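Long-range contact in glucose dehydrogenase (Serratia sp. FS14, PDB 7CDY), which belongs to the glucose/sorbosone dehydrogenases, beta-propeller proteins, and carries a bound calcium ion: residues S268-W281 against I319-Y331. Residues are numbered along the deposited sequence; the frame is centred on the assembly and turned at random. Where two conformers were deposited one is given.
Sequences SGMAFYDGQRFPAW and IREVRSGPDGYLY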
# COMPACT_ATOMS: atom_id res chain seq x y z
N SER A 268 0.38 -8.25 -0.02
CA SER A 268 0.20 -7.10 -0.90
C SER A 268 -1.28 -6.76 -0.97
O SER A 268 -2.10 -7.62 -1.30
CB SER A 268 0.71 -7.44 -2.30
OG SER A 268 0.74 -6.29 -3.12
N GLY A 269 -1.62 -5.51 -0.66
CA GLY A 269 -3.02 -5.12 -0.66
C GLY A 269 -3.70 -5.48 0.64
O GLY A 269 -3.37 -6.50 1.27
N MET A 270 -4.64 -4.65 1.09
CA MET A 270 -5.37 -4.98 2.30
C MET A 270 -6.66 -4.19 2.34
O MET A 270 -6.68 -3.00 2.00
CB MET A 270 -4.54 -4.79 3.59
CG MET A 270 -4.45 -3.35 4.08
SD MET A 270 -3.41 -3.11 5.56
CE MET A 270 -4.31 -4.00 6.82
N ALA A 271 -7.73 -4.85 2.77
CA ALA A 271 -9.05 -4.24 2.87
C ALA A 271 -9.83 -4.90 4.00
O ALA A 271 -9.88 -6.12 4.09
CB ALA A 271 -9.84 -4.39 1.57
N PHE A 272 -10.46 -4.08 4.85
CA PHE A 272 -11.40 -4.55 5.85
C PHE A 272 -12.79 -4.66 5.22
O PHE A 272 -13.22 -3.77 4.47
CB PHE A 272 -11.49 -3.54 7.00
CG PHE A 272 -10.21 -3.39 7.78
CD1 PHE A 272 -9.94 -4.21 8.87
CD2 PHE A 272 -9.30 -2.38 7.46
CE1 PHE A 272 -8.77 -4.04 9.61
CE2 PHE A 272 -8.13 -2.23 8.18
CZ PHE A 272 -7.87 -3.05 9.26
N TYR A 273 -13.50 -5.75 5.51
CA TYR A 273 -14.83 -5.96 4.94
C TYR A 273 -15.88 -5.46 5.92
O TYR A 273 -16.07 -6.04 6.99
CB TYR A 273 -15.07 -7.41 4.53
CG TYR A 273 -16.36 -7.54 3.74
CD1 TYR A 273 -16.36 -7.37 2.36
CD2 TYR A 273 -17.57 -7.78 4.38
CE1 TYR A 273 -17.54 -7.46 1.63
CE2 TYR A 273 -18.76 -7.88 3.66
CZ TYR A 273 -18.74 -7.71 2.29
OH TYR A 273 -19.91 -7.81 1.56
N ASP A 274 -16.57 -4.38 5.54
CA ASP A 274 -17.63 -3.77 6.34
C ASP A 274 -18.92 -3.66 5.53
O ASP A 274 -19.76 -2.79 5.79
CB ASP A 274 -17.19 -2.41 6.88
CG ASP A 274 -18.11 -1.87 7.97
OD1 ASP A 274 -18.74 -2.66 8.70
OD2 ASP A 274 -18.19 -0.62 8.10
N GLY A 275 -19.10 -4.53 4.54
CA GLY A 275 -20.29 -4.52 3.72
C GLY A 275 -21.43 -5.31 4.34
O GLY A 275 -21.30 -5.92 5.40
N GLN A 276 -22.57 -5.29 3.65
CA GLN A 276 -23.73 -6.06 4.07
C GLN A 276 -24.03 -7.25 3.17
O GLN A 276 -24.79 -8.13 3.58
CB GLN A 276 -24.98 -5.17 4.12
CG GLN A 276 -25.06 -4.25 5.33
CD GLN A 276 -24.75 -4.96 6.64
OE1 GLN A 276 -25.30 -6.03 6.93
NE2 GLN A 276 -23.87 -4.38 7.44
N ARG A 277 -23.44 -7.31 1.97
CA ARG A 277 -23.80 -8.36 1.03
C ARG A 277 -23.42 -9.74 1.55
O ARG A 277 -24.17 -10.71 1.39
CB ARG A 277 -23.15 -8.10 -0.32
CG ARG A 277 -23.43 -9.19 -1.33
CD ARG A 277 -22.86 -8.85 -2.68
NE ARG A 277 -23.35 -7.57 -3.18
CZ ARG A 277 -24.47 -7.43 -3.89
NH1 ARG A 277 -24.83 -6.22 -4.30
NH2 ARG A 277 -25.22 -8.48 -4.17
N PHE A 278 -22.24 -9.86 2.17
CA PHE A 278 -21.72 -11.14 2.65
C PHE A 278 -21.48 -11.01 4.15
O PHE A 278 -20.36 -10.74 4.60
CB PHE A 278 -20.45 -11.54 1.90
CG PHE A 278 -20.64 -11.65 0.42
CD1 PHE A 278 -21.49 -12.62 -0.10
CD2 PHE A 278 -20.01 -10.78 -0.45
CE1 PHE A 278 -21.68 -12.73 -1.46
CE2 PHE A 278 -20.20 -10.88 -1.80
CZ PHE A 278 -21.04 -11.86 -2.32
N PRO A 279 -22.53 -11.20 4.96
CA PRO A 279 -22.38 -10.98 6.41
C PRO A 279 -21.31 -11.83 7.06
O PRO A 279 -20.70 -11.40 8.05
CB PRO A 279 -23.78 -11.31 6.96
CG PRO A 279 -24.70 -11.15 5.78
CD PRO A 279 -23.90 -11.58 4.59
N ALA A 280 -21.04 -13.02 6.52
CA ALA A 280 -20.00 -13.88 7.09
C ALA A 280 -18.62 -13.25 6.98
O ALA A 280 -17.72 -13.62 7.75
CB ALA A 280 -20.01 -15.24 6.40
N TRP A 281 -18.43 -12.33 6.05
CA TRP A 281 -17.14 -11.68 5.86
C TRP A 281 -16.97 -10.43 6.71
O TRP A 281 -15.86 -9.89 6.76
CB TRP A 281 -16.95 -11.31 4.39
CG TRP A 281 -16.48 -12.43 3.52
CD1 TRP A 281 -16.20 -13.71 3.90
CD2 TRP A 281 -16.21 -12.36 2.12
NE1 TRP A 281 -15.77 -14.44 2.82
CE2 TRP A 281 -15.77 -13.63 1.71
CE3 TRP A 281 -16.30 -11.34 1.16
CZ2 TRP A 281 -15.42 -13.91 0.39
CZ3 TRP A 281 -15.95 -11.62 -0.14
CH2 TRP A 281 -15.52 -12.89 -0.52
N ILE A 319 -1.77 -12.02 -6.17
CA ILE A 319 -2.76 -11.01 -5.78
C ILE A 319 -2.03 -9.77 -5.27
O ILE A 319 -1.39 -9.81 -4.22
CB ILE A 319 -3.78 -11.56 -4.77
CG1 ILE A 319 -4.49 -12.81 -5.31
CG2 ILE A 319 -4.79 -10.47 -4.41
CD1 ILE A 319 -5.07 -12.65 -6.71
N ARG A 320 -2.14 -8.68 -6.02
CA ARG A 320 -1.41 -7.45 -5.77
C ARG A 320 -2.21 -6.41 -5.01
O ARG A 320 -1.64 -5.62 -4.23
CB ARG A 320 -0.98 -6.86 -7.13
CG ARG A 320 -0.54 -5.39 -7.15
CD ARG A 320 0.80 -5.14 -6.47
NE ARG A 320 1.93 -5.71 -7.19
CZ ARG A 320 3.15 -5.84 -6.67
NH1 ARG A 320 3.40 -5.45 -5.43
NH2 ARG A 320 4.12 -6.39 -7.39
N GLU A 321 -3.53 -6.37 -5.21
CA GLU A 321 -4.36 -5.30 -4.68
C GLU A 321 -5.68 -5.90 -4.21
O GLU A 321 -6.18 -6.84 -4.84
CB GLU A 321 -4.65 -4.25 -5.76
CG GLU A 321 -5.64 -3.12 -5.36
CD GLU A 321 -5.04 -2.14 -4.36
OE1 GLU A 321 -4.54 -2.58 -3.30
OE2 GLU A 321 -5.07 -0.92 -4.62
N VAL A 322 -6.21 -5.38 -3.11
CA VAL A 322 -7.50 -5.78 -2.56
C VAL A 322 -8.24 -4.53 -2.12
O VAL A 322 -7.72 -3.75 -1.32
CB VAL A 322 -7.32 -6.68 -1.32
CG1 VAL A 322 -8.67 -7.22 -0.88
CG2 VAL A 322 -6.33 -7.81 -1.57
N ARG A 323 -9.48 -4.35 -2.60
CA ARG A 323 -10.31 -3.26 -2.11
C ARG A 323 -11.71 -3.78 -1.84
O ARG A 323 -12.22 -4.65 -2.55
CB ARG A 323 -10.39 -2.08 -3.09
CG ARG A 323 -9.06 -1.42 -3.42
CD ARG A 323 -8.50 -0.54 -2.28
NE ARG A 323 -7.15 -0.11 -2.63
CZ ARG A 323 -6.26 0.45 -1.81
NH1 ARG A 323 -6.57 0.70 -0.54
NH2 ARG A 323 -5.06 0.75 -2.29
N SER A 324 -12.35 -3.23 -0.80
CA SER A 324 -13.74 -3.56 -0.50
C SER A 324 -14.63 -2.58 -1.25
O SER A 324 -14.58 -1.37 -1.01
CB SER A 324 -13.98 -3.47 1.01
OG SER A 324 -15.28 -3.92 1.37
N GLY A 325 -15.43 -3.11 -2.18
CA GLY A 325 -16.25 -2.27 -3.04
C GLY A 325 -17.52 -1.81 -2.37
O GLY A 325 -18.07 -2.48 -1.49
N PRO A 326 -18.04 -0.65 -2.80
CA PRO A 326 -19.31 -0.17 -2.23
C PRO A 326 -20.49 -1.09 -2.49
O PRO A 326 -21.51 -0.98 -1.79
CB PRO A 326 -19.50 1.20 -2.89
CG PRO A 326 -18.64 1.16 -4.12
CD PRO A 326 -17.46 0.29 -3.77
N ASP A 327 -20.39 -2.00 -3.46
CA ASP A 327 -21.44 -2.95 -3.78
C ASP A 327 -21.38 -4.21 -2.93
O ASP A 327 -22.19 -5.12 -3.14
CB ASP A 327 -21.37 -3.33 -5.27
CG ASP A 327 -20.02 -3.92 -5.67
OD1 ASP A 327 -19.14 -4.04 -4.79
OD2 ASP A 327 -19.85 -4.26 -6.86
N GLY A 328 -20.43 -4.31 -2.01
CA GLY A 328 -20.31 -5.46 -1.15
C GLY A 328 -19.42 -6.58 -1.66
O GLY A 328 -19.33 -7.61 -1.00
N TYR A 329 -18.77 -6.41 -2.81
CA TYR A 329 -17.82 -7.39 -3.32
C TYR A 329 -16.39 -6.92 -3.06
O TYR A 329 -16.14 -5.73 -2.83
CB TYR A 329 -18.00 -7.60 -4.82
CG TYR A 329 -19.24 -8.37 -5.21
CD1 TYR A 329 -20.45 -7.71 -5.44
CD2 TYR A 329 -19.21 -9.75 -5.36
CE1 TYR A 329 -21.58 -8.41 -5.80
CE2 TYR A 329 -20.34 -10.46 -5.72
CZ TYR A 329 -21.52 -9.78 -5.94
OH TYR A 329 -22.65 -10.49 -6.30
N LEU A 330 -15.46 -7.86 -3.09
CA LEU A 330 -14.04 -7.52 -3.09
C LEU A 330 -13.57 -7.38 -4.52
O LEU A 330 -14.03 -8.09 -5.42
CB LEU A 330 -13.22 -8.61 -2.40
CG LEU A 330 -13.44 -8.81 -0.90
CD1 LEU A 330 -12.62 -9.99 -0.43
CD2 LEU A 330 -13.05 -7.55 -0.14
N TYR A 331 -12.63 -6.46 -4.73
CA TYR A 331 -12.03 -6.22 -6.04
C TYR A 331 -10.53 -6.41 -5.93
O TYR A 331 -9.88 -5.83 -5.05
CB TYR A 331 -12.39 -4.82 -6.55
CG TYR A 331 -13.84 -4.72 -6.99
CD1 TYR A 331 -14.87 -4.64 -6.06
CD2 TYR A 331 -14.17 -4.74 -8.34
CE1 TYR A 331 -16.20 -4.56 -6.47
CE2 TYR A 331 -15.49 -4.66 -8.75
CZ TYR A 331 -16.49 -4.57 -7.82
OH TYR A 331 -17.81 -4.49 -8.25
O HOH W 1 1.92 -3.84 -3.65
O HOH W 2 -5.26 -2.47 -0.74
O HOH W 3 -8.31 -0.79 1.56
O HOH W 4 -16.37 -2.55 3.46
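Tyr-273 and Arg-277 grip two successive carbonyls of the turn 325-328. Tyr-273 OH donates to Gly-328 O (2.6 Å), which lies in the plane of the phenol ring at its edge. Arg-277 NE donates to Asp-327 O at 2.7 Å with an N-H...O angle of 159°, the acceptor lying in the guanidinium plane; a weak bond from NH1 reaches the same oxygen. A bend at chi3 brings the arginine across Tyr-329, with CD 3.8 Å from the ring centroid in a CH-pi contact. Phe-278 turns its edge to this same face of Tyr-329, the planes at 80°, a T-shaped pair. Deeper in, Trp-281 CZ3 touches Leu-330 CD1 at 3.7 Å.

A second shell helps to position these groups. Tyr-273 OH also accepts from Phe-278 N, while Asp-327 OD1 accepts from Tyr-329 N in an Asx turn at the end of the type I turn, consistent with its holding the turn's shape. Gly-328 packs closely against Arg-277 CB, its backbone at a positive phi that suits glycine.

Further along, strands 268-273 and 319-324 run nearly parallel (14°) as the edges of neighbouring propeller blades, with no direct backbone hydrogen bond between them. Ala-271 CB meets Val-322 CG1 at 3.9 Å, and Ser-268 OG donates to Arg-320 O (2.7 Å). Water bridges Met-270 N to Val-322 O and Glu-321 OE1; Glu-321 also pairs with Arg-323 and with Lys-128, and Arg-320 with Asp-335.

The chemistry thus divides the interface: tyrosine and arginine bonds and aromatic packing hold the loop end against the turn, whereas one serine hydroxyl bond, ordered water and small apolar contacts join the strands, uniting separate sheets without merging them into one.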